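Local coordinates for succinoglycan biosynthesis protein (Bacillus cereus ATCC 14579, PDB 3B55), which is of unproven function but binds calcium and belongs to the erythromycin esterase-like family, although it is named as a succinoglycan biosynthesis protein, at residues A[74-79]-A[333-338]; A[230-235]-A[261-266]; A[311-316]-A[424-429]. The protein carries 1 engineered substitution. One frame throughout, in Å; residues are numbered along the deposited sequence.

Contact 1: A[74-79]-A[333-338]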
ATOM      1  N   SER A  74      12.849  13.023   9.772  1.00 15.64           N
ATOM      2  CA  SER A  74      11.602  13.503  10.353  1.00 17.17           C
ATOM      3  C   SER A  74      10.392  13.338   9.420  1.00 16.69           C
ATOM      4  O   SER A  74       9.369  13.991   9.601  1.00 18.15           O
ATOM      5  CB  SER A  74      11.747  14.976  10.757  1.00 18.65           C
ATOM      6  OG  SER A  74      12.117  15.767   9.640  1.00 25.11           O
ATOM      7  N   ALA A  75      10.512  12.468   8.423  1.00 15.33           N
ATOM      8  CA  ALA A  75       9.412  12.226   7.488  1.00 14.41           C
ATOM      9  C   ALA A  75       8.152  11.828   8.247  1.00 12.52           C
ATOM     10  O   ALA A  75       8.218  11.097   9.239  1.00 11.88           O
ATOM     11  CB  ALA A  75       9.783  11.127   6.506  1.00 11.53           C
ATOM     12  N   SER A  76       7.005  12.298   7.766  1.00 10.28           N
ATOM     13  CA  SER A  76       5.711  12.014   8.390  1.00  9.81           C
ATOM     14  C   SER A  76       5.057  10.760   7.823  1.00  6.64           C
ATOM     15  O   SER A  76       4.196  10.146   8.456  1.00  8.01           O
ATOM     16  CB  SER A  76       4.752  13.178   8.150  1.00  5.55           C
ATOM     17  OG  SER A  76       5.390  14.400   8.446  1.00 18.88           O
ATOM     18  N   ILE A  77       5.458  10.392   6.617  1.00  6.99           N
ATOM     19  CA  ILE A  77       4.863   9.248   5.959  1.00  7.42           C
ATOM     20  C   ILE A  77       5.909   8.570   5.095  1.00  8.38           C
ATOM     21  O   ILE A  77       6.573   9.206   4.277  1.00  8.96           O
ATOM     22  CB  ILE A  77       3.634   9.721   5.150  1.00  5.50           C
ATOM     23  CG1 ILE A  77       3.094   8.598   4.268  1.00  3.85           C
ATOM     24  CG2 ILE A  77       3.992  10.971   4.356  1.00  3.86           C
ATOM     25  CD1 ILE A  77       1.754   8.946   3.640  1.00  3.85           C
ATOM     26  N   VAL A  78       6.068   7.271   5.321  1.00  9.90           N
ATOM     27  CA  VAL A  78       7.054   6.457   4.627  1.00  7.90           C
ATOM     28  C   VAL A  78       6.419   5.352   3.797  1.00 10.78           C
ATOM     29  O   VAL A  78       5.708   4.494   4.328  1.00  8.62           O
ATOM     30  CB  VAL A  78       8.031   5.814   5.653  1.00 10.04           C
ATOM     31  CG1 VAL A  78       8.943   4.796   4.969  1.00  3.86           C
ATOM     32  CG2 VAL A  78       8.848   6.900   6.331  1.00  4.85           C
ATOM     33  N   GLY A  79       6.684   5.382   2.493  1.00  9.91           N
ATOM     34  CA  GLY A  79       6.155   4.369   1.601  1.00  7.08           C
ATOM     35  C   GLY A  79       7.072   3.159   1.689  1.00  9.78           C
ATOM     36  O   GLY A  79       8.293   3.302   1.605  1.00  7.34           O
ATOM     37  N   GLY A 333       6.431  16.288  -0.448  1.00 11.98           N
ATOM     38  CA  GLY A 333       7.785  16.738  -0.692  1.00 12.12           C
ATOM     39  C   GLY A 333       8.739  15.934   0.170  1.00 13.94           C
ATOM     40  O   GLY A 333       8.689  14.707   0.160  1.00 14.85           O
ATOM     41  N   LYS A 334       9.591  16.607   0.938  1.00 10.79           N
ATOM     42  CA  LYS A 334      10.545  15.894   1.772  1.00 12.45           C
ATOM     43  C   LYS A 334       9.885  15.218   2.966  1.00 11.17           C
ATOM     44  O   LYS A 334      10.549  14.526   3.731  1.00 11.35           O
ATOM     45  CB  LYS A 334      11.646  16.841   2.263  1.00 16.60           C
ATOM     46  CG  LYS A 334      11.158  17.892   3.233  1.00 20.28           C
ATOM     47  CD  LYS A 334      12.236  18.913   3.540  1.00 31.22           C
ATOM     48  CE  LYS A 334      11.734  19.951   4.533  1.00 37.50           C
ATOM     49  NZ  LYS A 334      12.724  21.038   4.743  1.00 39.37           N
ATOM     50  N   ARG A 335       8.583  15.409   3.139  1.00 10.79           N
ATOM     51  CA  ARG A 335       7.920  14.767   4.261  1.00 11.31           C
ATOM     52  C   ARG A 335       7.530  13.325   3.959  1.00  6.97           C
ATOM     53  O   ARG A 335       7.172  12.576   4.863  1.00  8.69           O
ATOM     54  CB  ARG A 335       6.704  15.580   4.713  1.00 10.26           C
ATOM     55  CG  ARG A 335       7.098  16.848   5.474  1.00 13.45           C
ATOM     56  CD  ARG A 335       5.983  17.301   6.411  1.00 11.48           C
ATOM     57  NE  ARG A 335       4.800  17.713   5.666  1.00 22.25           N
ATOM     58  CZ  ARG A 335       3.554  17.444   6.038  1.00 22.65           C
ATOM     59  NH1 ARG A 335       3.333  16.753   7.151  1.00 16.72           N
ATOM     60  NH2 ARG A 335       2.537  17.872   5.298  1.00 18.15           N
ATOM     61  N   TYR A 336       7.599  12.946   2.684  1.00  9.60           N
ATOM     62  CA  TYR A 336       7.291  11.584   2.265  1.00  6.76           C
ATOM     63  C   TYR A 336       8.599  10.917   1.875  1.00 10.01           C
ATOM     64  O   TYR A 336       9.330  11.440   1.040  1.00 11.12           O
ATOM     65  CB  TYR A 336       6.354  11.577   1.055  1.00  5.66           C
ATOM     66  CG  TYR A 336       6.093  10.199   0.476  1.00  4.95           C
ATOM     67  CD1 TYR A 336       5.599   9.169   1.273  1.00  7.59           C
ATOM     68  CD2 TYR A 336       6.335   9.929  -0.872  1.00  7.41           C
ATOM     69  CE1 TYR A 336       5.347   7.912   0.751  1.00  6.68           C
ATOM     70  CE2 TYR A 336       6.089   8.666  -1.406  1.00 11.14           C
ATOM     71  CZ  TYR A 336       5.594   7.663  -0.586  1.00  6.98           C
ATOM     72  OH  TYR A 336       5.342   6.412  -1.096  1.00  9.11           O
ATOM     73  N   VAL A 337       8.900   9.781   2.496  1.00 10.21           N
ATOM     74  CA  VAL A 337      10.108   9.033   2.178  1.00 10.75           C
ATOM     75  C   VAL A 337       9.628   7.744   1.540  1.00  8.21           C
ATOM     76  O   VAL A 337       8.715   7.096   2.047  1.00 10.54           O
ATOM     77  CB  VAL A 337      10.946   8.703   3.436  1.00 12.62           C
ATOM     78  CG1 VAL A 337      12.014   7.679   3.087  1.00 14.58           C
ATOM     79  CG2 VAL A 337      11.606   9.965   3.962  1.00 17.53           C
ATOM     80  N   SER A 338      10.229   7.376   0.417  1.00  8.82           N
ATOM     81  CA  SER A 338       9.821   6.168  -0.287  1.00  9.30           C
ATOM     82  C   SER A 338      10.890   5.089  -0.265  1.00  7.99           C
ATOM     83  O   SER A 338      12.007   5.285  -0.749  1.00  6.46           O
ATOM     84  CB  SER A 338       9.464   6.515  -1.740  1.00  8.22           C
ATOM     85  OG  SER A 338       9.147   5.359  -2.487  1.00 14.32           O
TER
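The phenol ring of Tyr336 lies obliquely along the backbone of 77-79, and the guanidinium of Arg335 lies just before the strand pairing, beside Ser76. The ring's CD1 lies 3.2 Å from Ile77 O and its CE1 3.4 Å from Gly79 N. With CG anti to the backbone N (chi1 174°), the ring runs along the neighbouring strand past Gly79, whose missing side chain lets Tyr336 OH come to 3.5 Å from Gly79 CA. The hydroxyl is buried but satisfied by a hydrogen bond with Val310 O. Ile77 crosses the ring obliquely, both its CG1 and CG2 touching CD1. The Arg335 chain bends at chi3 and presents the edge of its guanidinium to Ser76, where a weak bond joins NH1 to Ser76 OG; Glu295 adds a long, weak ion pair with NH1.

In the backbone, Arg335 O is gripped by two amides, Ser76 N on an in-plane lone pair at 2.9 Å and Ile77 N nearly along the C=O axis. Parallel pairing then alternates, Val337 N giving to Ile77 O at 3.0 Å and Val337 O receiving Gly79 N at 2.7 Å. The face bearing Val78 and Val337 has these two side by side, while Ala75 CB presses tightly on Val337 CG2 (3.3 Å).

Strands 77-82 and 336-344 are central neighbours in the mixed sheet of an alpha/beta fold. Strand 301-306 pairs with the other edge of 77-82, strand 429-433 flanks 336-344, and helices 278-298 and 324-332 cover the Ile77 face.

Contact 2: A[230-235]-A[261-266]. Engineered in segment 230-235: Thr233 (natural residue Gln).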
ATOM      1  N   ASP A 230     -26.059   9.592  -5.091  1.00 19.64           N
ATOM      2  CA  ASP A 230     -26.517   9.171  -3.779  1.00 21.21           C
ATOM      3  C   ASP A 230     -25.373   9.299  -2.780  1.00 19.29           C
ATOM      4  O   ASP A 230     -25.580   9.717  -1.647  1.00 20.43           O
ATOM      5  CB  ASP A 230     -27.014   7.724  -3.809  1.00 21.79           C
ATOM      6  CG  ASP A 230     -28.374   7.582  -4.475  1.00 28.57           C
ATOM      7  OD1 ASP A 230     -28.988   8.613  -4.830  1.00 31.84           O
ATOM      8  OD2 ASP A 230     -28.835   6.434  -4.637  1.00 29.46           O
ATOM      9  N   ALA A 231     -24.165   8.949  -3.212  1.00 17.82           N
ATOM     10  CA  ALA A 231     -22.990   9.030  -2.347  1.00 19.56           C
ATOM     11  C   ALA A 231     -22.646  10.488  -2.044  1.00 20.74           C
ATOM     12  O   ALA A 231     -22.378  10.846  -0.890  1.00 20.05           O
ATOM     13  CB  ALA A 231     -21.793   8.333  -3.010  1.00 11.30           C
ATOM     14  N   LYS A 232     -22.652  11.327  -3.080  1.00 22.82           N
ATOM     15  CA  LYS A 232     -22.352  12.746  -2.905  1.00 23.97           C
ATOM     16  C   LYS A 232     -23.324  13.333  -1.899  1.00 23.43           C
ATOM     17  O   LYS A 232     -22.941  14.111  -1.027  1.00 24.21           O
ATOM     18  CB  LYS A 232     -22.490  13.503  -4.226  1.00 26.76           C
ATOM     19  CG  LYS A 232     -21.291  13.377  -5.146  1.00 28.94           C
ATOM     20  CD  LYS A 232     -21.471  14.202  -6.413  1.00 29.66           C
ATOM     21  CE  LYS A 232     -20.224  14.145  -7.299  1.00 42.80           C
ATOM     22  NZ  LYS A 232     -20.407  14.877  -8.587  1.00 33.39           N
ATOM     23  N   THR A 233     -24.586  12.948  -2.034  1.00 22.89           N
ATOM     24  CA  THR A 233     -25.636  13.420  -1.148  1.00 25.22           C
ATOM     25  C   THR A 233     -25.422  12.978   0.298  1.00 19.25           C
ATOM     26  O   THR A 233     -25.654  13.754   1.220  1.00 19.86           O
ATOM     27  CB  THR A 233     -27.018  12.936  -1.643  1.00 26.28           C
ATOM     28  OG1 THR A 233     -27.422  13.725  -2.771  1.00 31.23           O
ATOM     29  CG2 THR A 233     -28.055  13.048  -0.541  1.00 37.91           C
ATOM     30  N   ILE A 234     -24.993  11.737   0.504  1.00 17.32           N
ATOM     31  CA  ILE A 234     -24.757  11.250   1.857  1.00 16.15           C
ATOM     32  C   ILE A 234     -23.671  12.084   2.524  1.00 16.85           C
ATOM     33  O   ILE A 234     -23.832  12.529   3.660  1.00 19.45           O
ATOM     34  CB  ILE A 234     -24.340   9.769   1.864  1.00 18.29           C
ATOM     35  CG1 ILE A 234     -25.527   8.903   1.438  1.00 15.75           C
ATOM     36  CG2 ILE A 234     -23.839   9.374   3.244  1.00 14.34           C
ATOM     37  CD1 ILE A 234     -25.253   7.415   1.465  1.00 20.02           C
ATOM     38  N   SER A 235     -22.570  12.297   1.812  1.00 15.87           N
ATOM     39  CA  SER A 235     -21.466  13.101   2.327  1.00 17.96           C
ATOM     40  C   SER A 235     -21.920  14.534   2.555  1.00 18.12           C
ATOM     41  O   SER A 235     -21.570  15.157   3.557  1.00 19.87           O
ATOM     42  CB  SER A 235     -20.293  13.095   1.344  1.00 17.47           C
ATOM     43  OG  SER A 235     -19.668  11.830   1.337  1.00 17.47           O
ATOM     44  N   ILE A 261     -15.295   7.141   1.160  1.00 11.32           N
ATOM     45  CA  ILE A 261     -14.949   5.889   0.495  1.00 10.34           C
ATOM     46  C   ILE A 261     -16.020   5.494  -0.526  1.00  9.79           C
ATOM     47  O   ILE A 261     -15.698   5.000  -1.604  1.00 10.32           O
ATOM     48  CB  ILE A 261     -14.771   4.750   1.521  1.00  7.41           C
ATOM     49  CG1 ILE A 261     -13.565   5.044   2.419  1.00  8.36           C
ATOM     50  CG2 ILE A 261     -14.600   3.421   0.802  1.00 14.03           C
ATOM     51  CD1 ILE A 261     -12.224   5.053   1.693  1.00  3.85           C
ATOM     52  N   ILE A 262     -17.286   5.710  -0.175  1.00  8.37           N
ATOM     53  CA  ILE A 262     -18.403   5.386  -1.054  1.00  9.37           C
ATOM     54  C   ILE A 262     -18.337   6.230  -2.327  1.00  9.26           C
ATOM     55  O   ILE A 262     -18.623   5.734  -3.422  1.00 12.81           O
ATOM     56  CB  ILE A 262     -19.756   5.642  -0.352  1.00 10.88           C
ATOM     57  CG1 ILE A 262     -19.779   4.934   1.005  1.00 10.05           C
ATOM     58  CG2 ILE A 262     -20.896   5.135  -1.227  1.00  6.24           C
ATOM     59  CD1 ILE A 262     -20.977   5.275   1.863  1.00 14.26           C
ATOM     60  N   GLU A 263     -17.974   7.506  -2.189  1.00 12.42           N
ATOM     61  CA  GLU A 263     -17.849   8.378  -3.355  1.00 11.97           C
ATOM     62  C   GLU A 263     -16.668   7.930  -4.213  1.00 11.01           C
ATOM     63  O   GLU A 263     -16.738   7.954  -5.447  1.00 10.08           O
ATOM     64  CB  GLU A 263     -17.611   9.823  -2.938  1.00 12.42           C
ATOM     65  CG  GLU A 263     -18.801  10.532  -2.311  1.00 19.82           C
ATOM     66  CD  GLU A 263     -18.493  11.991  -2.026  1.00 26.17           C
ATOM     67  OE1 GLU A 263     -18.517  12.807  -2.975  1.00 24.68           O
ATOM     68  OE2 GLU A 263     -18.206  12.311  -0.855  1.00 22.28           O
ATOM     69  N   GLN A 264     -15.579   7.535  -3.555  1.00  9.00           N
ATOM     70  CA  GLN A 264     -14.392   7.089  -4.271  1.00 11.34           C
ATOM     71  C   GLN A 264     -14.720   5.862  -5.108  1.00 13.96           C
ATOM     72  O   GLN A 264     -14.320   5.760  -6.272  1.00 10.96           O
ATOM     73  CB  GLN A 264     -13.263   6.753  -3.296  1.00 10.01           C
ATOM     74  CG  GLN A 264     -12.622   7.965  -2.618  1.00  8.43           C
ATOM     75  CD  GLN A 264     -11.600   7.559  -1.581  1.00 10.04           C
ATOM     76  OE1 GLN A 264     -11.404   6.372  -1.324  1.00  7.15           O
ATOM     77  NE2 GLN A 264     -10.957   8.538  -0.964  1.00 11.34           N
ATOM     78  N   PHE A 265     -15.462   4.936  -4.509  1.00 10.43           N
ATOM     79  CA  PHE A 265     -15.834   3.723  -5.207  1.00 10.49           C
ATOM     80  C   PHE A 265     -16.788   3.997  -6.369  1.00 11.05           C
ATOM     81  O   PHE A 265     -16.547   3.550  -7.486  1.00 12.96           O
ATOM     82  CB  PHE A 265     -16.451   2.718  -4.223  1.00 11.32           C
ATOM     83  CG  PHE A 265     -16.956   1.461  -4.876  1.00 13.93           C
ATOM     84  CD1 PHE A 265     -18.254   1.387  -5.381  1.00 15.88           C
ATOM     85  CD2 PHE A 265     -16.113   0.365  -5.040  1.00 15.50           C
ATOM     86  CE1 PHE A 265     -18.702   0.238  -6.039  1.00  8.13           C
ATOM     87  CE2 PHE A 265     -16.554  -0.787  -5.699  1.00 13.33           C
ATOM     88  CZ  PHE A 265     -17.851  -0.846  -6.198  1.00  7.46           C
ATOM     89  N   THR A 266     -17.863   4.737  -6.119  1.00  8.39           N
ATOM     90  CA  THR A 266     -18.838   5.021  -7.167  1.00  9.83           C
ATOM     91  C   THR A 266     -18.294   5.863  -8.316  1.00 13.39           C
ATOM     92  O   THR A 266     -18.571   5.580  -9.485  1.00  9.64           O
ATOM     93  CB  THR A 266     -20.096   5.724  -6.592  1.00 10.30           C
ATOM     94  OG1 THR A 266     -19.718   6.955  -5.969  1.00 10.82           O
ATOM     95  CG2 THR A 266     -20.784   4.836  -5.566  1.00 11.18           C
TER
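Helices 221-240 and 250-268 run nearly antiparallel here, their short segments 8.6 Å apart at closest approach with 162° between their directions, and the backbones come nearest where Ala231 faces Glu263. The methyl of Ala231 points toward the other helix and meets three side chains at once. It lies 3.8 Å from Ile262 CG2, the branch anti to the backbone N, and packs equally near to Glu263 CG, while Thr266 OG1 touches it from the next turn. The small side chain is consistent with the close approach of the backbones here, the Ala231 and Glu263 CA atoms lying 5.3 Å apart.

Glu263 starts off along the flank, but its chain, extended beyond CG, carries the carboxylate across to the partner helix. There Ser235 OG donates a short hydrogen bond of 2.7 Å to Glu263 OE2. The hydroxyl reaches this oxygen from above the carboxylate plane, 40° out of it, and Ser235 CB follows closely behind.

The pair belongs to an antiparallel helical hairpin, the two helices being consecutive in the chain, within a helical region set away from the calcium site. Helix 197-206 packs on the Ile234 side of the first helix, and helix 178-192 lies against Ile262 of the second.

The other carboxylate oxygen, Glu263 OE1, rests 3.6 Å from Lys232 CG, the lysine chain crossing the glutamate at about a right angle. Lys232 then stretches away along its extended chain, so that its NZ stays 6.3 Å from Glu263 OE1, too far for a salt bridge, though the opposite charge may still favour the ionised carboxylate. Arg260 forms a long, weak ion pair with Glu263 OE2 from one turn earlier on the same helix.

Contact 3: A[311-316]-A[424-429]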
ATOM      1  N   SER A 311       6.234   4.239  -5.313  1.00  9.23           N
ATOM      2  CA  SER A 311       7.370   4.865  -5.983  1.00 10.72           C
ATOM      3  C   SER A 311       7.019   6.313  -6.283  1.00 12.75           C
ATOM      4  O   SER A 311       5.847   6.654  -6.436  1.00 11.40           O
ATOM      5  CB  SER A 311       7.721   4.119  -7.275  1.00 12.77           C
ATOM      6  OG  SER A 311       6.588   3.922  -8.101  1.00 16.10           O
ATOM      7  N   LYS A 312       8.028   7.176  -6.351  1.00 13.47           N
ATOM      8  CA  LYS A 312       7.767   8.588  -6.611  1.00 13.31           C
ATOM      9  C   LYS A 312       7.581   8.866  -8.093  1.00 12.43           C
ATOM     10  O   LYS A 312       7.241   9.983  -8.482  1.00 12.58           O
ATOM     11  CB  LYS A 312       8.890   9.456  -6.043  1.00 13.26           C
ATOM     12  CG  LYS A 312       8.998   9.423  -4.517  1.00 18.93           C
ATOM     13  CD  LYS A 312      10.164  10.298  -4.048  1.00 28.22           C
ATOM     14  CE  LYS A 312      10.433  10.167  -2.560  1.00 34.48           C
ATOM     15  NZ  LYS A 312       9.442  10.858  -1.697  1.00 49.84           N
ATOM     16  N   THR A 313       7.816   7.851  -8.918  1.00 11.48           N
ATOM     17  CA  THR A 313       7.632   7.980 -10.356  1.00 12.73           C
ATOM     18  C   THR A 313       6.737   6.825 -10.761  1.00 15.11           C
ATOM     19  O   THR A 313       6.597   5.858 -10.013  1.00 15.53           O
ATOM     20  CB  THR A 313       8.959   7.901 -11.128  1.00 13.31           C
ATOM     21  OG1 THR A 313       9.612   6.659 -10.834  1.00 13.62           O
ATOM     22  CG2 THR A 313       9.866   9.057 -10.740  1.00 10.14           C
ATOM     23  N   ASN A 314       6.133   6.939 -11.940  1.00 15.54           N
ATOM     24  CA  ASN A 314       5.210   5.934 -12.458  1.00 14.75           C
ATOM     25  C   ASN A 314       5.883   4.782 -13.194  1.00 15.82           C
ATOM     26  O   ASN A 314       6.290   4.935 -14.336  1.00 19.44           O
ATOM     27  CB  ASN A 314       4.204   6.624 -13.390  1.00 15.59           C
ATOM     28  CG  ASN A 314       3.007   5.741 -13.735  1.00 16.49           C
ATOM     29  OD1 ASN A 314       2.042   6.205 -14.355  1.00 18.28           O
ATOM     30  ND2 ASN A 314       3.058   4.478 -13.331  1.00 10.04           N
HETATM   31  N   MSE A 315       5.991   3.627 -12.543  1.00 19.23           N
HETATM   32  CA  MSE A 315       6.604   2.461 -13.179  1.00 22.82           C
HETATM   33  C   MSE A 315       5.515   1.518 -13.697  1.00 20.55           C
HETATM   34  O   MSE A 315       5.807   0.499 -14.313  1.00 23.61           O
HETATM   35  CB  MSE A 315       7.522   1.719 -12.195  1.00 20.19           C
HETATM   36  CG  MSE A 315       6.826   1.045 -11.029  1.00 24.16           C
HETATM   37 SE   MSE A 315       8.051  -0.041  -9.971  1.00 46.28          SE
HETATM   38  CE  MSE A 315       8.676   1.306  -8.757  1.00 31.85           C
ATOM     39  N   LEU A 316       4.261   1.889 -13.446  1.00 19.76           N
ATOM     40  CA  LEU A 316       3.091   1.123 -13.867  1.00 19.79           C
ATOM     41  C   LEU A 316       2.387   1.863 -15.001  1.00 19.64           C
ATOM     42  O   LEU A 316       1.197   1.652 -15.258  1.00 17.74           O
ATOM     43  CB  LEU A 316       2.112   0.972 -12.695  1.00 18.28           C
ATOM     44  CG  LEU A 316       2.158  -0.239 -11.759  1.00 24.19           C
ATOM     45  CD1 LEU A 316       3.485  -0.966 -11.836  1.00 19.91           C
ATOM     46  CD2 LEU A 316       1.879   0.245 -10.349  1.00 22.15           C
ATOM     47  N   GLY A 424      16.803   6.039  -8.936  1.00 10.79           N
ATOM     48  CA  GLY A 424      17.079   7.181  -8.084  1.00 12.91           C
ATOM     49  C   GLY A 424      15.911   8.146  -7.968  1.00 13.12           C
ATOM     50  O   GLY A 424      15.791   8.855  -6.974  1.00 14.28           O
ATOM     51  N   LYS A 425      15.047   8.187  -8.977  1.00 11.51           N
ATOM     52  CA  LYS A 425      13.902   9.090  -8.928  1.00 17.21           C
ATOM     53  C   LYS A 425      12.691   8.437  -8.267  1.00 12.29           C
ATOM     54  O   LYS A 425      11.906   9.104  -7.600  1.00 14.55           O
ATOM     55  CB  LYS A 425      13.537   9.559 -10.336  1.00 15.81           C
ATOM     56  CG  LYS A 425      14.674  10.303 -11.031  1.00 23.78           C
ATOM     57  CD  LYS A 425      14.241  10.921 -12.358  1.00 26.49           C
ATOM     58  CE  LYS A 425      15.443  11.525 -13.076  1.00 30.00           C
ATOM     59  NZ  LYS A 425      15.068  12.441 -14.195  1.00 39.56           N
ATOM     60  N   ALA A 426      12.552   7.129  -8.444  1.00 11.80           N
ATOM     61  CA  ALA A 426      11.432   6.401  -7.870  1.00 13.05           C
ATOM     62  C   ALA A 426      11.545   6.188  -6.360  1.00 14.15           C
ATOM     63  O   ALA A 426      10.545   6.288  -5.643  1.00 12.62           O
ATOM     64  CB  ALA A 426      11.287   5.060  -8.564  1.00 13.57           C
ATOM     65  N   PHE A 427      12.754   5.909  -5.875  1.00 12.28           N
ATOM     66  CA  PHE A 427      12.947   5.655  -4.451  1.00  7.10           C
ATOM     67  C   PHE A 427      14.104   6.390  -3.787  1.00  9.11           C
ATOM     68  O   PHE A 427      15.149   6.635  -4.398  1.00  8.37           O
ATOM     69  CB  PHE A 427      13.163   4.162  -4.206  1.00  7.87           C
ATOM     70  CG  PHE A 427      12.071   3.283  -4.738  1.00  7.38           C
ATOM     71  CD1 PHE A 427      10.825   3.243  -4.118  1.00 10.26           C
ATOM     72  CD2 PHE A 427      12.294   2.479  -5.854  1.00  3.86           C
ATOM     73  CE1 PHE A 427       9.807   2.405  -4.603  1.00  9.54           C
ATOM     74  CE2 PHE A 427      11.285   1.638  -6.348  1.00  6.03           C
ATOM     75  CZ  PHE A 427      10.039   1.602  -5.721  1.00  5.33           C
ATOM     76  N   ASP A 428      13.911   6.712  -2.512  1.00  8.39           N
ATOM     77  CA  ASP A 428      14.930   7.379  -1.713  1.00  9.75           C
ATOM     78  C   ASP A 428      15.802   6.283  -1.094  1.00  9.33           C
ATOM     79  O   ASP A 428      17.001   6.453  -0.911  1.00  9.71           O
ATOM     80  CB  ASP A 428      14.289   8.192  -0.577  1.00  9.57           C
ATOM     81  CG  ASP A 428      13.328   9.258  -1.079  1.00 14.77           C
ATOM     82  OD1 ASP A 428      13.740  10.085  -1.928  1.00 20.73           O
ATOM     83  OD2 ASP A 428      12.163   9.271  -0.621  1.00 11.90           O
ATOM     84  N   ILE A 429      15.189   5.145  -0.781  1.00  9.69           N
ATOM     85  CA  ILE A 429      15.917   4.046  -0.151  1.00  7.95           C
ATOM     86  C   ILE A 429      15.587   2.704  -0.786  1.00  8.83           C
ATOM     87  O   ILE A 429      14.415   2.385  -0.993  1.00  9.99           O
ATOM     88  CB  ILE A 429      15.577   3.990   1.352  1.00  9.04           C
ATOM     89  CG1 ILE A 429      15.931   5.339   1.994  1.00  7.67           C
ATOM     90  CG2 ILE A 429      16.338   2.836   2.039  1.00  6.81           C
ATOM     91  CD1 ILE A 429      15.376   5.527   3.394  1.00  8.65           C
TER
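Ser311, just after helix 307-310, turns its CB to the end of the Phe427 ring, 3.8 Å from CZ, while its hydroxyl donates a hydrogen bond forward to Thr313 O at 2.7 Å and so braces its own loop. At Lys312 the backbone takes over: its N-H gives a nearly straight bond (168°) to Ala426 O, 2.8 Å away and met on an in-plane lone pair. The Lys312 chain runs over this carbonyl and bends at chi4 toward Asp428, with NZ 3.3 Å from OD2 in a salt bridge whose detail is uncertain because OD2 sits too close to its neighbour in the model. NZ also hydrogen-bonds to Tyr336 O, and Asp428 OD2 to Ser338 N, both on strand 336-344. The contact thus ties the loop between helix 307-310 and helix 324-332 onto the short helix 423-426, where it unwinds into strand 429-433. Thr313 straddles the helix end, OG1 against Ala426 CB at 3.2 Å and CG2 against Lys425 CB. Selenomethionine Met315, its chain bent at chi3, brings CE to Phe427 CZ at 3.3 Å, crossing the aromatic side chain at about a right angle.

How the contacts relate
Contacts 1 and 3 share one region of the fold, with centres 13 Å apart, whereas contact 2 lies farther out, its centre about 29 and 31 Å from theirs. Contact 1 is the most buried, a run of backbone bonds inside the central sheet. Contact 3 is partly buried and mixes a single backbone bond with charge and apolar packing at a loop. The two interlock: their segments alternate along the chain, and polar groups of 311-316 and 424-429 reach backbone atoms of 336-338. Contact 2, also partly buried, joins neighbouring helices mainly through side chains, with no backbone hydrogen bond between the helices, and is nested within the long excursion that contact 1 closes.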